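Local structure of glycoprotein (Chandipura virus, 5MDM) at residues Phe41-Pro46 / Glu234-Asp239; Gln180-Leu185 / Leu220-Arg225; Thr188-Lys193 / Val203-Tyr208. The protein probably attaches the virion to host receptors and, after acid-triggered conformational change in the endosome, drives fusion of the viral and endosomal membranes. All blocks are in the same frame, centred on the assembly; numbering follows the deposited sequence.

Contact 1: Phe41-Pro46 / Glu234-Asp239; sequences FLSSTP and EWVSLD
Ser43 and Thr45 each bring a hydroxyl to a backbone carbonyl of Glu234-Asp239, so the short strand is gripped at two points. Ser43 OG, held anti to the backbone N (chi1 178°), donates to Ser237 O at 2.7 Å, in the carbonyl plane and on a lone pair. Thr45 OG1 donates to Trp235 O at 2.6 Å, with the donor tilted 26° from the carbonyl plane. Between these grips, Ser237 N gives a main-chain bond to Ser44 O (2.8 Å), an oxygen that Val236 CA also approaches. Apolar groups close both ends. Leu238 CD1 sits over one face of the Phe41 ring, 4.0 Å from its centre and offset toward the rim. Pro46 CD meets the edge of the Trp235 indole at CE3 (3.7 Å).

Farther out, Thr265 shares the Thr45 hydroxyl, Arg225 bonds to Ser44 OG, and Leu220 O receives Trp235 NE1, which fixes the turn of the indole. The segments belong to a four-stranded and a three-stranded antiparallel sheet, whose strands meet here at 140°, close to antiparallel, as where the sheets come together in the pleckstrin homology-like domain of vesiculovirus glycoproteins.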
ATOM      1  N   PHE A  41      -9.097   6.567 -31.041  1.00 55.64           N
ATOM      2  CA  PHE A  41     -10.338   7.261 -30.731  1.00 66.02           C
ATOM      3  C   PHE A  41     -10.287   7.867 -29.329  1.00 74.85           C
ATOM      4  O   PHE A  41      -9.643   7.318 -28.431  1.00 75.31           O
ATOM      5  CB  PHE A  41     -11.545   6.330 -30.894  1.00 55.26           C
ATOM      6  CG  PHE A  41     -11.521   5.135 -29.993  1.00 58.54           C
ATOM      7  CD1 PHE A  41     -12.188   5.155 -28.773  1.00 69.83           C
ATOM      8  CD2 PHE A  41     -10.843   3.981 -30.366  1.00 63.66           C
ATOM      9  CE1 PHE A  41     -12.171   4.045 -27.932  1.00 72.53           C
ATOM     10  CE2 PHE A  41     -10.816   2.862 -29.527  1.00 65.76           C
ATOM     11  CZ  PHE A  41     -11.484   2.896 -28.310  1.00 64.90           C
ATOM     12  N   LEU A  42     -10.944   9.013 -29.153  1.00 69.98           N
ATOM     13  CA  LEU A  42     -10.998   9.657 -27.845  1.00 61.05           C
ATOM     14  C   LEU A  42     -11.810   8.807 -26.891  1.00 57.97           C
ATOM     15  O   LEU A  42     -12.896   8.341 -27.229  1.00 69.83           O
ATOM     16  CB  LEU A  42     -11.615  11.041 -27.944  1.00 55.88           C
ATOM     17  CG  LEU A  42     -11.739  11.829 -26.645  1.00 56.25           C
ATOM     18  CD1 LEU A  42     -10.387  12.025 -25.992  1.00 55.39           C
ATOM     19  CD2 LEU A  42     -12.364  13.163 -26.935  1.00 74.75           C
ATOM     20  N   SER A  43     -11.281   8.595 -25.696  1.00 56.20           N
ATOM     21  CA  SER A  43     -11.954   7.729 -24.746  1.00 65.94           C
ATOM     22  C   SER A  43     -11.880   8.265 -23.321  1.00 67.87           C
ATOM     23  O   SER A  43     -11.402   9.372 -23.067  1.00 63.44           O
ATOM     24  CB  SER A  43     -11.387   6.307 -24.823  1.00 66.05           C
ATOM     25  OG  SER A  43     -12.000   5.446 -23.881  1.00 69.00           O
ATOM     26  N   SER A  44     -12.367   7.458 -22.395  1.00 69.44           N
ATOM     27  CA  SER A  44     -12.459   7.850 -21.010  1.00 64.75           C
ATOM     28  C   SER A  44     -12.223   6.589 -20.199  1.00 66.98           C
ATOM     29  O   SER A  44     -12.660   5.509 -20.593  1.00 67.89           O
ATOM     30  CB  SER A  44     -13.851   8.422 -20.744  1.00 57.40           C
ATOM     31  OG  SER A  44     -14.033   8.746 -19.382  1.00 88.11           O
ATOM     32  N   THR A  45     -11.519   6.710 -19.082  1.00 61.99           N
ATOM     33  CA  THR A  45     -11.276   5.541 -18.244  1.00 59.86           C
ATOM     34  C   THR A  45     -11.384   5.889 -16.764  1.00 60.73           C
ATOM     35  O   THR A  45     -10.929   6.951 -16.337  1.00 59.77           O
ATOM     36  CB  THR A  45      -9.918   4.856 -18.573  1.00 60.93           C
ATOM     37  OG1 THR A  45      -9.967   3.483 -18.177  1.00 65.52           O
ATOM     38  CG2 THR A  45      -8.751   5.540 -17.884  1.00 55.42           C
ATOM     39  N   PRO A  46     -12.018   5.004 -15.980  1.00 65.53           N
ATOM     40  CA  PRO A  46     -12.202   5.235 -14.544  1.00 69.15           C
ATOM     41  C   PRO A  46     -10.881   5.141 -13.785  1.00 68.58           C
ATOM     42  O   PRO A  46     -10.147   4.170 -13.936  1.00 63.55           O
ATOM     43  CB  PRO A  46     -13.145   4.108 -14.133  1.00 68.63           C
ATOM     44  CG  PRO A  46     -12.907   3.046 -15.131  1.00 72.83           C
ATOM     45  CD  PRO A  46     -12.635   3.743 -16.416  1.00 65.91           C
ATOM     46  N   GLU A 234     -10.117  -3.960 -16.825  1.00 67.81           N
ATOM     47  CA  GLU A 234     -10.201  -2.506 -16.906  1.00 75.70           C
ATOM     48  C   GLU A 234     -11.109  -2.072 -18.059  1.00 71.93           C
ATOM     49  O   GLU A 234     -11.372  -2.840 -18.982  1.00 66.88           O
ATOM     50  CB  GLU A 234      -8.807  -1.900 -17.024  1.00 77.50           C
ATOM     51  CG  GLU A 234      -7.914  -2.249 -15.851  1.00 77.10           C
ATOM     52  CD  GLU A 234      -6.626  -1.468 -15.850  1.00 90.43           C
ATOM     53  OE1 GLU A 234      -6.356  -0.774 -16.847  1.00103.58           O
ATOM     54  OE2 GLU A 234      -5.881  -1.541 -14.853  1.00 98.60           O
ATOM     55  N   TRP A 235     -11.592  -0.839 -18.002  1.00 70.34           N
ATOM     56  CA  TRP A 235     -12.662  -0.415 -18.899  1.00 70.52           C
ATOM     57  C   TRP A 235     -12.354   0.932 -19.550  1.00 63.86           C
ATOM     58  O   TRP A 235     -11.891   1.866 -18.897  1.00 65.77           O
ATOM     59  CB  TRP A 235     -13.970  -0.341 -18.102  1.00 66.10           C
ATOM     60  CG  TRP A 235     -15.192   0.053 -18.861  1.00 64.33           C
ATOM     61  CD1 TRP A 235     -16.137  -0.783 -19.386  1.00 70.70           C
ATOM     62  CD2 TRP A 235     -15.637   1.384 -19.142  1.00 63.11           C
ATOM     63  NE1 TRP A 235     -17.129  -0.057 -19.996  1.00 60.96           N
ATOM     64  CE2 TRP A 235     -16.847   1.277 -19.858  1.00 65.02           C
ATOM     65  CE3 TRP A 235     -15.127   2.655 -18.866  1.00 65.76           C
ATOM     66  CZ2 TRP A 235     -17.554   2.396 -20.300  1.00 67.29           C
ATOM     67  CZ3 TRP A 235     -15.831   3.764 -19.311  1.00 67.84           C
ATOM     68  CH2 TRP A 235     -17.031   3.625 -20.017  1.00 61.98           C
ATOM     69  N   VAL A 236     -12.594   1.034 -20.847  1.00 59.11           N
ATOM     70  CA  VAL A 236     -12.505   2.338 -21.491  1.00 63.10           C
ATOM     71  C   VAL A 236     -13.811   2.607 -22.212  1.00 64.40           C
ATOM     72  O   VAL A 236     -14.506   1.676 -22.598  1.00 74.64           O
ATOM     73  CB  VAL A 236     -11.312   2.453 -22.472  1.00 65.18           C
ATOM     74  CG1 VAL A 236      -9.995   2.197 -21.745  1.00 50.33           C
ATOM     75  CG2 VAL A 236     -11.485   1.507 -23.651  1.00 59.65           C
ATOM     76  N   SER A 237     -14.153   3.878 -22.378  1.00 61.54           N
ATOM     77  CA  SER A 237     -15.415   4.239 -22.999  1.00 53.99           C
ATOM     78  C   SER A 237     -15.304   4.190 -24.516  1.00 71.62           C
ATOM     79  O   SER A 237     -14.263   4.522 -25.082  1.00 70.51           O
ATOM     80  CB  SER A 237     -15.843   5.629 -22.542  1.00 67.82           C
ATOM     81  OG  SER A 237     -14.886   6.592 -22.927  1.00 68.62           O
ATOM     82  N   LEU A 238     -16.385   3.772 -25.170  1.00 72.46           N
ATOM     83  CA  LEU A 238     -16.433   3.697 -26.625  1.00 69.16           C
ATOM     84  C   LEU A 238     -17.866   3.857 -27.099  1.00 77.09           C
ATOM     85  O   LEU A 238     -18.719   3.030 -26.768  1.00 92.07           O
ATOM     86  CB  LEU A 238     -15.896   2.347 -27.084  1.00 65.62           C
ATOM     87  CG  LEU A 238     -16.074   1.967 -28.552  1.00 58.82           C
ATOM     88  CD1 LEU A 238     -15.387   2.976 -29.444  1.00 55.52           C
ATOM     89  CD2 LEU A 238     -15.507   0.580 -28.781  1.00 63.93           C
ATOM     90  N   ASP A 239     -18.142   4.908 -27.869  1.00 69.53           N
ATOM     91  CA  ASP A 239     -19.513   5.135 -28.341  1.00 93.43           C
ATOM     92  C   ASP A 239     -19.813   4.460 -29.675  1.00 87.83           C
ATOM     93  O   ASP A 239     -18.902   4.118 -30.439  1.00 80.91           O
ATOM     94  CB  ASP A 239     -19.850   6.625 -28.425  1.00105.55           C
ATOM     95  CG  ASP A 239     -18.998   7.348 -29.430  1.00127.95           C
ATOM     96  OD1 ASP A 239     -17.817   6.963 -29.586  1.00141.77           O
ATOM     97  OD2 ASP A 239     -19.509   8.298 -30.063  1.00133.61           O
TER

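Contact 2: Gln180-Leu185 / Leu220-Arg225; sequences QSFTPL and LSYCGR
Phe182 and Arg225 leave their backbones with different first torsions. In Phe182, CG stands anti to the carbonyl carbon (chi1 -72°), while in Arg225 CG lies between the backbone N and the carbonyl carbon (chi1 57°). From CG to NE the arginine chain runs extended, carrying the guanidinium to the ring, and the two side chains meet tip to tip. The guanidinium reaches one face of the phenyl ring: Arg225 CZ is 4.1 Å from the ring centre, almost on the ring normal, in a cation-pi arrangement. Arg225 NH2 makes the nearest approach, above the ring near CG and CD2 and so offset toward the rim. The two planes are inclined by 50°, so this is not a flat stack.

Other neighbours take the periphery of the same ring. Phe182 CZ comes 3.7 Å from Tyr222 CD2, the two rings touching at their edges. Cys223 SG lies in the plane of the phenyl ring, 5.0 Å from its centre, a sulfur-aromatic contact at the edge, and Cys223 CB packs against Phe182 CZ at 3.8 Å. Farther along, Gln180 crosses Tyr222 at about a right angle, with Gln180 OE1 3.7 Å from Tyr222 OH.

The type I' turn from Tyr222 to Arg225 sets these three residues around the phenyl ring, and Cys223 is further tied by its disulfide to Cys178. Ser44 accepts a hydrogen bond from Arg225 NH2, steadying the guanidinium over the ring, and Tyr222 also packs on Asp138, a residue of the vimentin interaction site. No hydrogen bond joins the two segments. Apart from the neighbouring disulfide, cohesion probably comes from dispersion and from the attraction of a cation for pi electrons, with the arginine charge probably polarising the ring it faces.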
ATOM      1  N   GLN A 180     -17.580   7.144  -9.474  1.00 91.08           N
ATOM      2  CA  GLN A 180     -16.271   6.922 -10.067  1.00 80.52           C
ATOM      3  C   GLN A 180     -15.792   8.145 -10.845  1.00 85.26           C
ATOM      4  O   GLN A 180     -16.562   8.769 -11.583  1.00 93.01           O
ATOM      5  CB  GLN A 180     -16.341   5.715 -10.999  1.00 69.66           C
ATOM      6  CG  GLN A 180     -15.015   5.048 -11.241  1.00 87.98           C
ATOM      7  CD  GLN A 180     -14.607   4.162 -10.089  1.00103.23           C
ATOM      8  OE1 GLN A 180     -15.401   3.902  -9.179  1.00102.31           O
ATOM      9  NE2 GLN A 180     -13.364   3.687 -10.119  1.00103.46           N
ATOM     10  N   SER A 181     -14.519   8.484 -10.680  1.00 81.13           N
ATOM     11  CA  SER A 181     -13.911   9.559 -11.456  1.00 75.31           C
ATOM     12  C   SER A 181     -13.253   9.010 -12.715  1.00 77.83           C
ATOM     13  O   SER A 181     -12.762   7.883 -12.727  1.00 82.07           O
ATOM     14  CB  SER A 181     -12.884  10.307 -10.617  1.00 68.37           C
ATOM     15  OG  SER A 181     -13.491  10.834  -9.455  1.00 81.26           O
ATOM     16  N   PHE A 182     -13.244   9.810 -13.775  1.00 71.59           N
ATOM     17  CA  PHE A 182     -12.681   9.373 -15.045  1.00 56.58           C
ATOM     18  C   PHE A 182     -11.550  10.271 -15.518  1.00 61.92           C
ATOM     19  O   PHE A 182     -11.238  11.287 -14.893  1.00 75.53           O
ATOM     20  CB  PHE A 182     -13.766   9.302 -16.111  1.00 51.91           C
ATOM     21  CG  PHE A 182     -14.718   8.169 -15.921  1.00 54.12           C
ATOM     22  CD1 PHE A 182     -15.708   8.234 -14.957  1.00 52.92           C
ATOM     23  CD2 PHE A 182     -14.621   7.032 -16.705  1.00 55.06           C
ATOM     24  CE1 PHE A 182     -16.592   7.188 -14.777  1.00 63.22           C
ATOM     25  CE2 PHE A 182     -15.499   5.980 -16.531  1.00 72.74           C
ATOM     26  CZ  PHE A 182     -16.488   6.059 -15.564  1.00 76.46           C
ATOM     27  N   THR A 183     -10.924   9.874 -16.619  1.00 67.14           N
ATOM     28  CA  THR A 183      -9.967  10.733 -17.298  1.00 72.02           C
ATOM     29  C   THR A 183     -10.007  10.493 -18.800  1.00 71.26           C
ATOM     30  O   THR A 183     -10.212   9.363 -19.256  1.00 77.07           O
ATOM     31  CB  THR A 183      -8.529  10.534 -16.793  1.00 72.11           C
ATOM     32  OG1 THR A 183      -7.678  11.511 -17.404  1.00 84.53           O
ATOM     33  CG2 THR A 183      -8.011   9.151 -17.155  1.00 64.71           C
ATOM     34  N   PRO A 184      -9.833  11.567 -19.578  1.00 58.10           N
ATOM     35  CA  PRO A 184      -9.745  11.415 -21.030  1.00 53.83           C
ATOM     36  C   PRO A 184      -8.503  10.616 -21.402  1.00 64.17           C
ATOM     37  O   PRO A 184      -7.498  10.619 -20.692  1.00 64.90           O
ATOM     38  CB  PRO A 184      -9.652  12.860 -21.534  1.00 56.55           C
ATOM     39  CG  PRO A 184      -9.217  13.657 -20.365  1.00 56.74           C
ATOM     40  CD  PRO A 184      -9.782  12.973 -19.161  1.00 56.44           C
ATOM     41  N   LEU A 185      -8.578   9.932 -22.531  1.00 63.12           N
ATOM     42  CA  LEU A 185      -7.586   8.939 -22.865  1.00 52.35           C
ATOM     43  C   LEU A 185      -7.678   8.679 -24.355  1.00 56.71           C
ATOM     44  O   LEU A 185      -8.759   8.446 -24.881  1.00 68.37           O
ATOM     45  CB  LEU A 185      -7.917   7.659 -22.102  1.00 56.13           C
ATOM     46  CG  LEU A 185      -6.975   6.472 -22.210  1.00 61.69           C
ATOM     47  CD1 LEU A 185      -5.646   6.841 -21.599  1.00 77.14           C
ATOM     48  CD2 LEU A 185      -7.570   5.277 -21.503  1.00 52.51           C
ATOM     49  N   LEU A 220     -19.454  -3.467 -22.426  1.00 80.87           N
ATOM     50  CA  LEU A 220     -20.093  -3.246 -21.127  1.00 71.91           C
ATOM     51  C   LEU A 220     -20.432  -1.776 -20.925  1.00 74.13           C
ATOM     52  O   LEU A 220     -19.659  -0.883 -21.284  1.00 70.30           O
ATOM     53  CB  LEU A 220     -19.203  -3.754 -19.985  1.00 72.25           C
ATOM     54  CG  LEU A 220     -19.701  -3.716 -18.536  1.00 80.85           C
ATOM     55  CD1 LEU A 220     -19.020  -4.804 -17.740  1.00 93.84           C
ATOM     56  CD2 LEU A 220     -19.424  -2.379 -17.880  1.00 85.11           C
ATOM     57  N   SER A 221     -21.602  -1.535 -20.346  1.00 82.55           N
ATOM     58  CA  SER A 221     -22.056  -0.181 -20.076  1.00 82.93           C
ATOM     59  C   SER A 221     -21.704   0.185 -18.649  1.00 86.76           C
ATOM     60  O   SER A 221     -22.157  -0.457 -17.702  1.00102.48           O
ATOM     61  CB  SER A 221     -23.563  -0.067 -20.278  1.00 95.35           C
ATOM     62  OG  SER A 221     -23.997   1.268 -20.075  1.00 93.38           O
ATOM     63  N   TYR A 222     -20.893   1.222 -18.499  1.00 77.94           N
ATOM     64  CA  TYR A 222     -20.397   1.606 -17.187  1.00 81.11           C
ATOM     65  C   TYR A 222     -20.642   3.083 -16.919  1.00 79.61           C
ATOM     66  O   TYR A 222     -20.286   3.938 -17.730  1.00 78.84           O
ATOM     67  CB  TYR A 222     -18.905   1.298 -17.079  1.00 72.55           C
ATOM     68  CG  TYR A 222     -18.359   1.437 -15.687  1.00 71.06           C
ATOM     69  CD1 TYR A 222     -18.732   0.553 -14.686  1.00 80.17           C
ATOM     70  CD2 TYR A 222     -17.464   2.448 -15.371  1.00 70.86           C
ATOM     71  CE1 TYR A 222     -18.234   0.670 -13.407  1.00 87.86           C
ATOM     72  CE2 TYR A 222     -16.958   2.572 -14.091  1.00 81.58           C
ATOM     73  CZ  TYR A 222     -17.346   1.681 -13.114  1.00 90.28           C
ATOM     74  OH  TYR A 222     -16.848   1.800 -11.840  1.00100.37           O
ATOM     75  N   CYS A 223     -21.251   3.371 -15.773  1.00 76.85           N
ATOM     76  CA  CYS A 223     -21.534   4.742 -15.375  1.00 82.57           C
ATOM     77  C   CYS A 223     -22.319   5.500 -16.439  1.00 95.12           C
ATOM     78  O   CYS A 223     -22.033   6.662 -16.728  1.00 94.08           O
ATOM     79  CB  CYS A 223     -20.242   5.480 -15.038  1.00 74.04           C
ATOM     80  SG  CYS A 223     -19.584   5.089 -13.409  1.00107.92           S
ATOM     81  N   GLY A 224     -23.298   4.825 -17.029  1.00 98.90           N
ATOM     82  CA  GLY A 224     -24.198   5.462 -17.967  1.00 93.19           C
ATOM     83  C   GLY A 224     -23.632   5.667 -19.356  1.00 89.39           C
ATOM     84  O   GLY A 224     -24.189   6.433 -20.140  1.00 98.60           O
ATOM     85  N   ARG A 225     -22.533   4.997 -19.677  1.00 85.27           N
ATOM     86  CA  ARG A 225     -22.020   5.060 -21.046  1.00 83.91           C
ATOM     87  C   ARG A 225     -21.361   3.783 -21.565  1.00 75.01           C
ATOM     88  O   ARG A 225     -20.792   3.003 -20.804  1.00 85.50           O
ATOM     89  CB  ARG A 225     -21.136   6.293 -21.278  1.00 83.18           C
ATOM     90  CG  ARG A 225     -19.934   6.464 -20.366  1.00 91.09           C
ATOM     91  CD  ARG A 225     -19.369   7.865 -20.603  1.00104.18           C
ATOM     92  NE  ARG A 225     -18.038   8.100 -20.046  1.00108.05           N
ATOM     93  CZ  ARG A 225     -17.804   8.573 -18.825  1.00108.16           C
ATOM     94  NH1 ARG A 225     -18.814   8.841 -18.002  1.00111.07           N
ATOM     95  NH2 ARG A 225     -16.556   8.767 -18.425  1.00 95.31           N
TER

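Contact 3: Thr188-Lys193 / Val203-Tyr208; sequences TVAYDK and VFKSKY
Val189 and Phe204 form the close-packed side of this antiparallel pairing. They are a non-hydrogen-bonded pair whose side chains lie side by side and point the same way, with Val189 CG2 3.6 Å from Phe204 CE1. A chi1 of -64° sets Phe204 CG beside its backbone N, on the face that also carries Val189, and the methyl meets the ring obliquely. Phe41 and Ile244 close on Val189 from beyond the segments, while the ring of Phe230 meets that of Phe204, so both residues are buried.

The backbones are joined by two hydrogen-bonded pairs. Thr188 and Lys205 exchange bonds of 2.9 Å, Thr188 N to Lys205 O and Lys205 N to Thr188 O. Ala190 and Val203 repeat the arrangement, with Ala190 N to Val203 O and Val203 N to Ala190 O also at 2.9 Å. Between these pairs Phe204 CA approaches Thr188 O at 3.4 Å, a CA-H...O contact.

The face bearing these four residues has longer side-chain contacts; Thr188, Val203 and Lys205 are partly exposed, though Ala190 is buried. Here the extended lysine chain passes over the small alanine, with Lys205 NZ 3.9 Å from Ala190 CB. Thr188 CB and Lys205 CB stand 4.5 Å apart.

Backbone bonds thus hold a hairpin with two unlike faces: apolar contact packs Val189 on Phe204, while on the other face Lys205 reaches across strand 180-192 to a salt bridge with Glu38 on strand 36-49, and Thr188 OG1 bonds to Ser40 there. Partial exposure to water would probably weaken the Lys205-Glu38 ion pair.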
ATOM      1  N   THR A 188      -5.862   3.490 -28.820  1.00 65.99           N
ATOM      2  CA  THR A 188      -5.439   3.167 -30.174  1.00 58.68           C
ATOM      3  C   THR A 188      -5.765   1.726 -30.524  1.00 66.41           C
ATOM      4  O   THR A 188      -5.507   0.807 -29.742  1.00 79.13           O
ATOM      5  CB  THR A 188      -3.938   3.371 -30.343  1.00 59.91           C
ATOM      6  OG1 THR A 188      -3.609   4.741 -30.086  1.00 67.93           O
ATOM      7  CG2 THR A 188      -3.513   3.000 -31.747  1.00 65.36           C
ATOM      8  N   VAL A 189      -6.335   1.539 -31.709  1.00 60.94           N
ATOM      9  CA  VAL A 189      -6.702   0.224 -32.201  1.00 62.41           C
ATOM     10  C   VAL A 189      -5.694  -0.214 -33.250  1.00 64.62           C
ATOM     11  O   VAL A 189      -5.438   0.510 -34.203  1.00 78.14           O
ATOM     12  CB  VAL A 189      -8.097   0.258 -32.855  1.00 72.55           C
ATOM     13  CG1 VAL A 189      -8.431  -1.082 -33.461  1.00 83.85           C
ATOM     14  CG2 VAL A 189      -9.154   0.655 -31.843  1.00 77.76           C
ATOM     15  N   ALA A 190      -5.118  -1.397 -33.074  1.00 67.14           N
ATOM     16  CA  ALA A 190      -4.223  -1.969 -34.076  1.00 68.44           C
ATOM     17  C   ALA A 190      -4.849  -3.214 -34.698  1.00 73.62           C
ATOM     18  O   ALA A 190      -5.352  -4.090 -33.995  1.00 81.63           O
ATOM     19  CB  ALA A 190      -2.877  -2.302 -33.465  1.00 67.61           C
ATOM     20  N   TYR A 191      -4.819  -3.291 -36.019  1.00 69.32           N
ATOM     21  CA  TYR A 191      -5.462  -4.396 -36.707  1.00 76.91           C
ATOM     22  C   TYR A 191      -4.803  -4.683 -38.042  1.00 93.43           C
ATOM     23  O   TYR A 191      -4.108  -3.830 -38.593  1.00 99.80           O
ATOM     24  CB  TYR A 191      -6.942  -4.093 -36.919  1.00 73.69           C
ATOM     25  CG  TYR A 191      -7.213  -2.871 -37.769  1.00 70.57           C
ATOM     26  CD1 TYR A 191      -7.396  -2.979 -39.138  1.00 79.23           C
ATOM     27  CD2 TYR A 191      -7.301  -1.613 -37.195  1.00 74.80           C
ATOM     28  CE1 TYR A 191      -7.652  -1.865 -39.910  1.00 89.72           C
ATOM     29  CE2 TYR A 191      -7.554  -0.495 -37.958  1.00 76.29           C
ATOM     30  CZ  TYR A 191      -7.731  -0.624 -39.313  1.00 80.88           C
ATOM     31  OH  TYR A 191      -7.986   0.492 -40.074  1.00 79.41           O
ATOM     32  N   ASP A 192      -5.030  -5.886 -38.560  1.00 97.79           N
ATOM     33  CA  ASP A 192      -4.461  -6.271 -39.840  1.00110.63           C
ATOM     34  C   ASP A 192      -5.107  -5.465 -40.965  1.00113.18           C
ATOM     35  O   ASP A 192      -6.317  -5.538 -41.184  1.00105.38           O
ATOM     36  CB  ASP A 192      -4.622  -7.773 -40.074  1.00121.20           C
ATOM     37  CG  ASP A 192      -3.701  -8.293 -41.155  1.00130.12           C
ATOM     38  OD1 ASP A 192      -3.082  -9.358 -40.943  1.00132.08           O
ATOM     39  OD2 ASP A 192      -3.594  -7.638 -42.214  1.00135.19           O
ATOM     40  N   LYS A 193      -4.282  -4.690 -41.662  1.00119.23           N
ATOM     41  CA  LYS A 193      -4.735  -3.755 -42.689  1.00116.40           C
ATOM     42  C   LYS A 193      -5.522  -4.444 -43.800  1.00120.79           C
ATOM     43  O   LYS A 193      -6.441  -3.865 -44.378  1.00123.37           O
ATOM     44  CB  LYS A 193      -3.524  -3.036 -43.286  1.00114.55           C
ATOM     45  CG  LYS A 193      -3.855  -1.905 -44.232  1.00114.70           C
ATOM     46  CD  LYS A 193      -2.625  -1.488 -45.032  1.00123.40           C
ATOM     47  CE  LYS A 193      -1.492  -1.010 -44.132  1.00121.32           C
ATOM     48  NZ  LYS A 193      -0.294  -0.609 -44.927  1.00120.58           N
ATOM     49  N   VAL A 203      -6.075  -5.222 -31.431  1.00 71.63           N
ATOM     50  CA  VAL A 203      -5.342  -5.055 -30.185  1.00 71.80           C
ATOM     51  C   VAL A 203      -5.436  -3.602 -29.728  1.00 73.53           C
ATOM     52  O   VAL A 203      -5.157  -2.689 -30.502  1.00 76.16           O
ATOM     53  CB  VAL A 203      -3.870  -5.458 -30.342  1.00 62.22           C
ATOM     54  CG1 VAL A 203      -3.048  -4.937 -29.180  1.00 61.30           C
ATOM     55  CG2 VAL A 203      -3.762  -6.951 -30.436  1.00 65.08           C
ATOM     56  N   PHE A 204      -5.838  -3.392 -28.475  1.00 64.58           N
ATOM     57  CA  PHE A 204      -5.940  -2.049 -27.917  1.00 63.31           C
ATOM     58  C   PHE A 204      -4.679  -1.615 -27.167  1.00 75.17           C
ATOM     59  O   PHE A 204      -4.055  -2.409 -26.460  1.00 75.67           O
ATOM     60  CB  PHE A 204      -7.141  -1.947 -26.979  1.00 62.18           C
ATOM     61  CG  PHE A 204      -8.455  -2.141 -27.659  1.00 68.53           C
ATOM     62  CD1 PHE A 204      -9.047  -1.105 -28.350  1.00 76.92           C
ATOM     63  CD2 PHE A 204      -9.104  -3.357 -27.603  1.00 72.75           C
ATOM     64  CE1 PHE A 204     -10.261  -1.280 -28.975  1.00 72.28           C
ATOM     65  CE2 PHE A 204     -10.318  -3.535 -28.224  1.00 66.47           C
ATOM     66  CZ  PHE A 204     -10.894  -2.496 -28.913  1.00 61.39           C
ATOM     67  N   LYS A 205      -4.314  -0.346 -27.331  1.00 53.51           N
ATOM     68  CA  LYS A 205      -3.202   0.245 -26.605  1.00 66.35           C
ATOM     69  C   LYS A 205      -3.667   1.572 -26.029  1.00 61.40           C
ATOM     70  O   LYS A 205      -4.531   2.233 -26.599  1.00 64.31           O
ATOM     71  CB  LYS A 205      -2.009   0.473 -27.539  1.00 55.03           C
ATOM     72  CG  LYS A 205      -1.586  -0.774 -28.287  1.00114.59           C
ATOM     73  CD  LYS A 205      -0.808  -0.450 -29.548  1.00107.39           C
ATOM     74  CE  LYS A 205      -0.500  -1.728 -30.318  1.00108.91           C
ATOM     75  NZ  LYS A 205       0.362  -1.494 -31.511  1.00109.38           N
ATOM     76  N   SER A 206      -3.108   1.953 -24.891  1.00 52.03           N
ATOM     77  CA  SER A 206      -3.299   3.293 -24.369  1.00 57.32           C
ATOM     78  C   SER A 206      -2.135   3.579 -23.447  1.00 52.04           C
ATOM     79  O   SER A 206      -1.315   2.706 -23.206  1.00 68.70           O
ATOM     80  CB  SER A 206      -4.619   3.407 -23.618  1.00 52.01           C
ATOM     81  OG  SER A 206      -4.463   3.010 -22.271  1.00 54.28           O
ATOM     82  N   LYS A 207      -2.053   4.793 -22.920  1.00 61.51           N
ATOM     83  CA  LYS A 207      -0.937   5.131 -22.045  1.00 55.37           C
ATOM     84  C   LYS A 207      -1.019   4.319 -20.756  1.00 55.90           C
ATOM     85  O   LYS A 207      -0.062   4.254 -19.986  1.00 76.00           O
ATOM     86  CB  LYS A 207      -0.888   6.644 -21.761  1.00 63.68           C
ATOM     87  CG  LYS A 207      -1.892   7.169 -20.739  1.00 52.49           C
ATOM     88  CD  LYS A 207      -2.465   8.488 -21.201  1.00 68.91           C
ATOM     89  CE  LYS A 207      -2.633   9.482 -20.066  1.00 73.85           C
ATOM     90  NZ  LYS A 207      -1.510  10.470 -20.035  1.00 74.94           N
ATOM     91  N   TYR A 208      -2.170   3.683 -20.552  1.00 54.56           N
ATOM     92  CA  TYR A 208      -2.456   2.931 -19.340  1.00 59.44           C
ATOM     93  C   TYR A 208      -2.665   1.450 -19.625  1.00 64.22           C
ATOM     94  O   TYR A 208      -2.747   0.639 -18.707  1.00 69.84           O
ATOM     95  CB  TYR A 208      -3.735   3.474 -18.718  1.00 62.93           C
ATOM     96  CG  TYR A 208      -3.626   4.876 -18.195  1.00 64.55           C
ATOM     97  CD1 TYR A 208      -2.504   5.294 -17.496  1.00 53.22           C
ATOM     98  CD2 TYR A 208      -4.653   5.781 -18.389  1.00 69.49           C
ATOM     99  CE1 TYR A 208      -2.410   6.577 -17.009  1.00 60.23           C
ATOM    100  CE2 TYR A 208      -4.566   7.066 -17.906  1.00 71.89           C
ATOM    101  CZ  TYR A 208      -3.442   7.457 -17.217  1.00 63.18           C
ATOM    102  OH  TYR A 208      -3.349   8.736 -16.741  1.00 70.07           O
TER

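How the contacts relate
The contacts are nested along the chain: contact 3 lies within the loop closed by contact 2, which in turn lies within the loop closed by contact 1. Contacts 1 and 2 adjoin, their centres about 6 Å apart; that of contact 3 lies about 13 Å from the first and 19 Å from the second. Contacts 2 and 3 share strand 180-192, which pairs with strands 36-49 and 202-205. Contact 3 therefore builds one sheet from within, while the others join it to the sheet of strands 218-222, 225-229 and 235-237. Most of the putative fusion region falls between strands 36-49 and 180-192, consistent with a fusion domain inserted into the pleckstrin homology-like domain.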